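Salivary cystatin-L (Ixodes scapularis, PDB 4ZM8) inhibits host cysteine proteinases such as cathepsins L and S, helping the tick suppress the immune response of its host and feed. Local coordinates at the interface of chains A and B. Numbering follows the deposited sequence. Chains: chain A/B, Putative secreted cystatin.

Contacts 1 and 2 are neighbours, their C-alpha centres about 10 Å apart and A:Glu45 common to both; along them strand 45-68 of chain B runs antiparallel to strand 39-43 and the start of strand 45-68 of chain A. Contact 3, with centres about 53 Å from contact 1 and 47 Å from contact 2, is the twin of contact 1 across the two-fold, setting the end of strand 39-43 and loop residue B:Ala44 against strand 45-68 of chain A. Each end appears to be a cystatin-like lobe built from both chains, as in a domain-swapped dimer. The protein is a monomer that dimerises in vitro, and the dimer is predicted to be inactive.

Contact 1: the interface of chains A and B. Residues chain A 42-45; chain B 64-65, 83, 89.
A:Ala44 and A:Glu45 meet B:Lys64 through main-chain hydrogen bonds. The carbonyl oxygen B:Lys64 O takes two donors from the same face of its plane. A:Ala44 N reaches B:Lys64 O at 2.9 Å along a clearly bent path. A:Glu45 N, 3.1 Å from B:Lys64 O, makes the much straighter bond, 167° at the hydrogen. In return B:Lys64 N gives a nearly linear bond to A:Glu45 O, 2.7 Å long and in the carbonyl plane. Antiparallel bridges pair A:Val43 with B:Val65 and A:Glu45 with B:Lys64.

Apolar contacts pad this ladder. The methyl A:Thr42 CG2 sits between backbone N and carbonyl carbon (OG1 anti to N, chi1 -164°) and packs on the proline ring, 3.7 Å from B:Pro83 CA. A:Ala44 CB lies above one face of the B:His89 imidazole, towards its rim, 4.0 Å from CD2. Beside the bonded pair, A:Glu45 CB rests 3.8 Å from B:Lys64 CB.

Of the charged ends, A:Glu45 OE2 and B:Lys64 NZ stay 5.9 Å apart, where any attraction is probably modest.

The site stitches strand 39-43 and the start of the long strand of chain A onto chain B, completing the sheet of a shared lobe in a dimer that probably does not form in vivo.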
# COMPACT_ATOMS: atom_id res chain seq x y z
N THR A 42 -2.11 22.31 -11.92
CA THR A 42 -1.28 22.85 -10.85
C THR A 42 -2.12 23.13 -9.60
O THR A 42 -3.30 22.81 -9.52
CB THR A 42 -0.54 24.13 -11.30
OG1 THR A 42 0.52 24.42 -10.38
CG2 THR A 42 -1.51 25.31 -11.37
N VAL A 43 -1.48 23.70 -8.59
CA VAL A 43 -2.19 24.01 -7.38
C VAL A 43 -2.76 25.43 -7.41
O VAL A 43 -2.01 26.41 -7.47
CB VAL A 43 -1.29 23.82 -6.17
CG1 VAL A 43 -2.07 24.03 -4.88
CG2 VAL A 43 -0.65 22.44 -6.23
N ALA A 44 -4.08 25.53 -7.41
CA ALA A 44 -4.75 26.79 -7.10
C ALA A 44 -4.69 27.00 -5.59
O ALA A 44 -4.22 28.04 -5.14
CB ALA A 44 -6.19 26.78 -7.59
N GLU A 45 -5.13 26.01 -4.81
CA GLU A 45 -5.10 26.13 -3.36
C GLU A 45 -4.99 24.84 -2.58
O GLU A 45 -5.72 23.89 -2.84
CB GLU A 45 -6.34 26.85 -2.86
CG GLU A 45 -6.28 27.11 -1.39
CD GLU A 45 -7.23 28.20 -0.98
OE1 GLU A 45 -6.83 29.38 -1.06
OE2 GLU A 45 -8.37 27.87 -0.58
N LYS B 64 -7.45 22.42 -4.29
CA LYS B 64 -8.06 23.09 -5.43
C LYS B 64 -7.06 22.99 -6.59
O LYS B 64 -5.93 23.50 -6.49
CB LYS B 64 -8.38 24.56 -5.12
CG LYS B 64 -9.72 24.82 -4.46
CD LYS B 64 -10.86 24.24 -5.28
CE LYS B 64 -12.22 24.77 -4.82
NZ LYS B 64 -12.44 24.69 -3.34
N VAL B 65 -7.50 22.35 -7.67
CA VAL B 65 -6.65 22.05 -8.82
C VAL B 65 -7.22 22.68 -10.10
O VAL B 65 -8.43 22.72 -10.29
CB VAL B 65 -6.53 20.52 -9.00
CG1 VAL B 65 -5.77 20.19 -10.24
CG2 VAL B 65 -5.86 19.90 -7.79
N PRO B 83 -1.65 28.72 -12.29
CA PRO B 83 -3.00 28.36 -12.72
C PRO B 83 -3.60 29.39 -13.67
O PRO B 83 -3.62 30.57 -13.37
CB PRO B 83 -3.79 28.29 -11.41
CG PRO B 83 -3.09 29.17 -10.49
CD PRO B 83 -1.63 29.11 -10.86
N HIS B 89 -11.63 25.39 -11.18
CA HIS B 89 -10.98 24.80 -10.02
C HIS B 89 -11.76 23.54 -9.66
O HIS B 89 -12.99 23.55 -9.71
CB HIS B 89 -10.95 25.77 -8.84
CG HIS B 89 -10.22 27.05 -9.11
ND1 HIS B 89 -9.69 27.38 -10.35
CD2 HIS B 89 -9.94 28.10 -8.30
CE1 HIS B 89 -9.11 28.56 -10.28
NE2 HIS B 89 -9.24 29.02 -9.05

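Contact 2: the interface of chains A and B. Residues chain A 45-49; chain B 60-62.
A:Lys48 and B:Thr62 pair backbone to backbone, and the first shell is their two-way hydrogen bonding. B:Thr62 N donates to A:Lys48 O over 2.9 Å. That bond is fairly straight, 161° at the hydrogen, with the donor tilted out of the carbonyl plane. The return bond from A:Lys48 N to B:Thr62 O is longer, 3.2 Å, though about as straight. A:Val47 N also approaches B:Thr62 O, but strongly bent, and counts as a weak bond at most.

Around this pair come the side chains. A:Lys48 CB packs 3.7 Å from B:Thr62 CB. The threonine methyl stands anti to its own backbone nitrogen (chi1 -65°, measured to OG1), which aims CG2 at A:Val47; the two side chains cross obliquely, CG2 coming within 3.9 Å of A:Val47 CB. One step along, A:Val49 and B:Leu61 lie side by side and point the same way, the valine branch CG2 touching the leucine methyl CD2 at 3.8 Å.

The same pairing, continued by the bridge of A:Val49 with B:Leu61, fixes the antiparallel register that brings these groups together. Further out, A:Lys48 NZ and B:Arg60 NH2 remain 6.0 Å apart, a spacing that probably limits any effect of their like charges.

This stretch zips strand 45-68 of one chain to its counterpart in the other, holding together a dimer whose assembly is predicted to disrupt binding of target proteases.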
# COMPACT_ATOMS: atom_id res chain seq x y z
N GLU A 45 -5.13 26.01 -4.81
CA GLU A 45 -5.10 26.13 -3.36
C GLU A 45 -4.99 24.84 -2.58
O GLU A 45 -5.72 23.89 -2.84
CB GLU A 45 -6.34 26.85 -2.86
CG GLU A 45 -6.28 27.11 -1.39
CD GLU A 45 -7.23 28.20 -0.98
OE1 GLU A 45 -6.83 29.38 -1.06
OE2 GLU A 45 -8.37 27.87 -0.58
N VAL A 46 -4.11 24.85 -1.58
CA VAL A 46 -4.10 23.81 -0.55
C VAL A 46 -5.19 24.08 0.48
O VAL A 46 -5.05 24.90 1.39
CB VAL A 46 -2.75 23.73 0.17
CG1 VAL A 46 -2.81 22.67 1.27
CG2 VAL A 46 -1.63 23.45 -0.80
N VAL A 47 -6.28 23.36 0.33
CA VAL A 47 -7.41 23.44 1.22
C VAL A 47 -7.12 22.78 2.56
O VAL A 47 -7.15 23.44 3.60
CB VAL A 47 -8.62 22.78 0.58
CG1 VAL A 47 -9.83 22.92 1.47
CG2 VAL A 47 -8.85 23.36 -0.81
N LYS A 48 -6.83 21.48 2.55
CA LYS A 48 -6.60 20.74 3.80
C LYS A 48 -5.39 19.80 3.76
O LYS A 48 -5.04 19.24 2.71
CB LYS A 48 -7.85 19.93 4.18
CG LYS A 48 -7.96 19.69 5.69
CD LYS A 48 -8.76 18.44 6.05
CE LYS A 48 -10.15 18.46 5.46
NZ LYS A 48 -10.92 17.25 5.87
N VAL A 49 -4.76 19.63 4.91
CA VAL A 49 -3.61 18.75 5.06
C VAL A 49 -3.73 17.89 6.31
O VAL A 49 -3.71 18.41 7.43
CB VAL A 49 -2.29 19.54 5.12
CG1 VAL A 49 -1.14 18.62 5.46
CG2 VAL A 49 -2.04 20.23 3.81
N ARG B 60 -2.39 13.21 3.39
CA ARG B 60 -3.66 13.36 2.70
C ARG B 60 -3.93 14.83 2.40
O ARG B 60 -4.09 15.64 3.33
CB ARG B 60 -4.80 12.76 3.50
CG ARG B 60 -6.07 12.70 2.71
CD ARG B 60 -7.02 11.71 3.31
NE ARG B 60 -7.50 12.14 4.62
CZ ARG B 60 -8.10 11.33 5.49
NH1 ARG B 60 -8.27 10.05 5.20
NH2 ARG B 60 -8.52 11.81 6.65
N LEU B 61 -3.99 15.16 1.11
CA LEU B 61 -4.05 16.53 0.64
C LEU B 61 -5.37 16.82 -0.05
O LEU B 61 -5.69 16.21 -1.06
CB LEU B 61 -2.90 16.81 -0.31
CG LEU B 61 -1.54 16.49 0.30
CD1 LEU B 61 -0.46 16.67 -0.72
CD2 LEU B 61 -1.30 17.35 1.51
N THR B 62 -6.14 17.75 0.51
CA THR B 62 -7.35 18.20 -0.17
C THR B 62 -6.94 19.45 -0.92
O THR B 62 -6.29 20.33 -0.36
CB THR B 62 -8.51 18.47 0.81
OG1 THR B 62 -8.90 17.24 1.44
CG2 THR B 62 -9.70 19.02 0.08

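Contact 3: the interface of chains A and B. Residues chain A 64-66, 83, 89; chain B 42-44.
B:Thr42 turns its hydroxyl anti to the main-chain nitrogen (chi1 -169°), leaving the methyl CG2 between nitrogen and carbonyl carbon, facing A:Pro83 and A:Ala66. Opposite B:Ala44, A:His89 has chi1 -61°, with CG anti to the carbonyl carbon, which, with the ring hardly twisted about chi2, turns a face of its imidazole to the alanine methyl.

From these positions the threonine methyl packs against the proline ring, 3.6 Å from A:Pro83 CA, and also borders the carbonyl oxygen of A:Ala66. B:Ala44 CB stands over one face of the A:His89 ring, 4.0 Å from the centroid and displaced towards the rim, in a CH-pi contact. The same methyl touches A:Lys64 CB at 3.7 Å, so it rests in the angle between the histidine ring and the base of the lysine.

Main-chain hydrogen bonds fix the strands that carry these groups. B:Thr42 and A:Ala66 exchange a pair: B:Thr42 N donates to A:Ala66 O at 2.8 Å, and A:Ala66 N to B:Thr42 O at 3.1 Å. Bridges of B:Thr42 with A:Ala66 and B:Val43 with A:Val65 make the pairing antiparallel, edging strand 45-68 of chain A with strand 39-43 of chain B. The seam belongs to a dimer seen in vitro and probably absent in vivo.

At its end B:Ala44 N donates to A:Lys64 O over 2.7 Å, nearly straight and tilted out of the carbonyl plane.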
# COMPACT_ATOMS: atom_id res chain seq x y z
N LYS A 64 5.29 -23.47 1.43
CA LYS A 64 4.64 -24.68 0.94
C LYS A 64 3.26 -24.75 1.57
O LYS A 64 3.13 -24.74 2.79
CB LYS A 64 5.46 -25.93 1.28
CG LYS A 64 6.77 -26.06 0.54
CD LYS A 64 6.53 -26.35 -0.93
CE LYS A 64 7.85 -26.40 -1.69
NZ LYS A 64 8.88 -27.23 -0.96
N VAL A 65 2.22 -24.81 0.75
CA VAL A 65 0.85 -24.77 1.23
C VAL A 65 0.12 -26.09 0.94
O VAL A 65 0.35 -26.72 -0.08
CB VAL A 65 0.11 -23.57 0.58
CG1 VAL A 65 -1.34 -23.53 0.98
CG2 VAL A 65 0.78 -22.30 1.00
N ALA A 66 -0.73 -26.52 1.87
CA ALA A 66 -1.49 -27.76 1.70
C ALA A 66 -2.87 -27.68 2.37
O ALA A 66 -3.02 -27.06 3.44
CB ALA A 66 -0.70 -28.93 2.26
N PRO A 83 -1.50 -30.31 7.84
CA PRO A 83 -1.64 -30.61 6.42
C PRO A 83 -2.09 -32.05 6.16
O PRO A 83 -1.50 -32.99 6.69
CB PRO A 83 -0.22 -30.37 5.88
CG PRO A 83 0.66 -30.41 7.05
CD PRO A 83 -0.13 -29.91 8.19
N HIS A 89 1.25 -30.11 -2.34
CA HIS A 89 1.85 -28.89 -1.83
C HIS A 89 1.99 -27.85 -2.95
O HIS A 89 2.30 -28.21 -4.09
CB HIS A 89 3.23 -29.18 -1.22
CG HIS A 89 3.21 -30.13 -0.05
ND1 HIS A 89 2.06 -30.70 0.44
CD2 HIS A 89 4.21 -30.59 0.74
CE1 HIS A 89 2.35 -31.46 1.48
NE2 HIS A 89 3.65 -31.41 1.68
N THR B 42 -3.14 -24.76 4.99
CA THR B 42 -2.20 -24.57 6.08
C THR B 42 -0.78 -24.55 5.58
O THR B 42 -0.52 -24.66 4.38
CB THR B 42 -2.33 -25.65 7.16
OG1 THR B 42 -1.58 -25.27 8.32
CG2 THR B 42 -1.82 -26.99 6.63
N VAL B 43 0.14 -24.39 6.52
CA VAL B 43 1.56 -24.36 6.23
C VAL B 43 2.15 -25.77 6.19
O VAL B 43 2.05 -26.53 7.16
CB VAL B 43 2.30 -23.53 7.28
CG1 VAL B 43 3.80 -23.58 7.02
CG2 VAL B 43 1.78 -22.10 7.28
N ALA B 44 2.76 -26.12 5.06
CA ALA B 44 3.53 -27.35 4.96
C ALA B 44 4.96 -27.02 5.32
O ALA B 44 5.67 -27.85 5.89
CB ALA B 44 3.46 -27.96 3.57